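Local coordinates for protein Abbfa_003403 (Acinetobacter baumannii, PDB 4ZXH) that is a four-domain nonribosomal peptide synthetase that probably activates an amino acid, condenses it with a carrier-bound acyl partner and releases the product through its thioesterase domain, at residues E368-L373 / G408-G413. Residues are numbered along the deposited sequence; the frame is centred on the assembly and turned at random.
Sequences EFKELL and GGEYQG. With K (potassium ion), chain D.
Lys370 reaches from the loop after strand 356-360 to the end of strand 403-411, where it turns into strand 414-422 of a beta-hairpin in the condensation domain; Gly409, backbone-bonded to Val416, marks the pairing. The lysine chain leaves CA with CG opposite the backbone N (chi1 175°), runs extended to CE and bends only at its last torsion. That bend brings NZ to the backbone carbonyl of Glu410, a hydrogen bond of 3.1 Å from NZ to O. The approach is oblique, the donor standing 34° out of the carbonyl plane. The same ammonium lies 3.9 Å from Glu410 OE1, a long salt bridge, so the backbone carbonyl is probably the main partner. The Glu410 carboxylate also turns back on its own hairpin: Gly413 N donates to OE2 over 2.9 Å, meeting it from above the carboxylate plane, which probably helps hold the bent side chain. Beside this, the extended Glu371 side chain crosses that of Tyr411 at about a right angle. Carboxylate and ring planes are 79° apart, and Glu371 OE1 lies at the ring edge near its plane, 3.9 Å from Tyr411 CE1. Gln412 CG covers one face of that ring, 3.8 Å above its centre. Residues 370-372 have helical backbone angles without the regular bonds, and the carbonyls of Glu371 and Leu372 point to a potassium ion, whose site Leu374, Ile376 and Ser391 complete. The surface contact thus joins the hairpin to a metal-bound loop, in which Glu371 O lies 2.9 Å and Leu372 O 3.0 Å from the potassium.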
# COMPACT_ATOMS: atom_id res chain seq x y z
N GLU A 368 42.00 -19.57 5.75
CA GLU A 368 42.88 -18.42 5.54
C GLU A 368 42.11 -17.11 5.36
O GLU A 368 42.66 -16.04 5.62
CB GLU A 368 43.78 -18.62 4.32
CG GLU A 368 44.59 -19.92 4.26
CD GLU A 368 43.81 -21.07 3.63
OE1 GLU A 368 42.56 -21.02 3.62
OE2 GLU A 368 44.44 -22.02 3.11
N PHE A 369 40.86 -17.21 4.92
CA PHE A 369 40.03 -16.05 4.58
C PHE A 369 38.94 -15.76 5.60
O PHE A 369 38.13 -14.86 5.40
CB PHE A 369 39.35 -16.25 3.22
CG PHE A 369 40.30 -16.46 2.09
CD1 PHE A 369 40.74 -15.40 1.33
CD2 PHE A 369 40.77 -17.73 1.80
CE1 PHE A 369 41.63 -15.60 0.27
CE2 PHE A 369 41.67 -17.94 0.76
CZ PHE A 369 42.09 -16.87 -0.01
N LYS A 370 38.91 -16.53 6.69
CA LYS A 370 37.86 -16.42 7.69
C LYS A 370 37.69 -14.97 8.18
O LYS A 370 36.67 -14.33 7.93
CB LYS A 370 38.16 -17.35 8.86
CG LYS A 370 37.22 -17.26 10.06
CD LYS A 370 37.69 -18.19 11.20
CE LYS A 370 37.01 -17.86 12.53
NZ LYS A 370 37.37 -16.51 13.06
N GLU A 371 38.71 -14.45 8.84
CA GLU A 371 38.63 -13.12 9.41
C GLU A 371 38.51 -12.00 8.36
O GLU A 371 37.90 -10.97 8.63
CB GLU A 371 39.84 -12.89 10.33
CG GLU A 371 39.94 -13.96 11.40
CD GLU A 371 40.99 -13.66 12.46
OE1 GLU A 371 41.52 -12.54 12.45
OE2 GLU A 371 41.29 -14.55 13.29
N LEU A 372 39.06 -12.20 7.16
CA LEU A 372 38.94 -11.20 6.08
C LEU A 372 37.50 -11.01 5.62
O LEU A 372 37.13 -9.93 5.17
CB LEU A 372 39.78 -11.58 4.87
CG LEU A 372 41.29 -11.43 4.96
CD1 LEU A 372 41.93 -11.86 3.66
CD2 LEU A 372 41.64 -9.99 5.28
N LEU A 373 36.71 -12.07 5.70
CA LEU A 373 35.35 -12.08 5.17
C LEU A 373 34.30 -11.69 6.21
O LEU A 373 33.12 -11.60 5.88
CB LEU A 373 35.02 -13.46 4.60
CG LEU A 373 35.80 -13.90 3.36
CD1 LEU A 373 35.28 -15.23 2.83
CD2 LEU A 373 35.69 -12.84 2.28
N GLY A 408 26.55 -16.58 11.26
CA GLY A 408 27.43 -17.66 10.83
C GLY A 408 28.89 -17.48 11.21
O GLY A 408 29.59 -18.46 11.47
N GLY A 409 29.34 -16.24 11.22
CA GLY A 409 30.72 -15.95 11.59
C GLY A 409 30.94 -15.88 13.10
O GLY A 409 29.98 -15.74 13.88
N GLU A 410 32.21 -15.96 13.50
CA GLU A 410 32.60 -15.99 14.90
C GLU A 410 33.92 -15.24 15.04
O GLU A 410 34.74 -15.26 14.12
CB GLU A 410 32.72 -17.44 15.38
CG GLU A 410 33.10 -17.64 16.84
CD GLU A 410 34.60 -17.80 17.05
OE1 GLU A 410 35.33 -17.99 16.05
OE2 GLU A 410 35.06 -17.76 18.21
N TYR A 411 34.14 -14.56 16.17
CA TYR A 411 35.40 -13.86 16.39
C TYR A 411 35.69 -13.68 17.88
O TYR A 411 34.91 -13.04 18.60
CB TYR A 411 35.42 -12.51 15.68
CG TYR A 411 36.74 -11.76 15.80
CD1 TYR A 411 37.90 -12.24 15.20
CD2 TYR A 411 36.82 -10.56 16.50
CE1 TYR A 411 39.11 -11.55 15.32
CE2 TYR A 411 38.01 -9.87 16.62
CZ TYR A 411 39.16 -10.36 16.03
OH TYR A 411 40.35 -9.66 16.16
N GLN A 412 36.81 -14.25 18.32
CA GLN A 412 37.25 -14.17 19.71
C GLN A 412 36.18 -14.68 20.69
O GLN A 412 36.05 -14.18 21.82
CB GLN A 412 37.68 -12.74 20.04
CG GLN A 412 39.03 -12.37 19.42
CD GLN A 412 39.58 -11.03 19.90
OE1 GLN A 412 38.86 -10.19 20.46
NE2 GLN A 412 40.88 -10.82 19.68
N GLY A 413 35.44 -15.70 20.25
CA GLY A 413 34.47 -16.36 21.10
C GLY A 413 33.03 -15.96 20.81
O GLY A 413 32.11 -16.73 21.08
K K D . 36.79 -8.44 7.73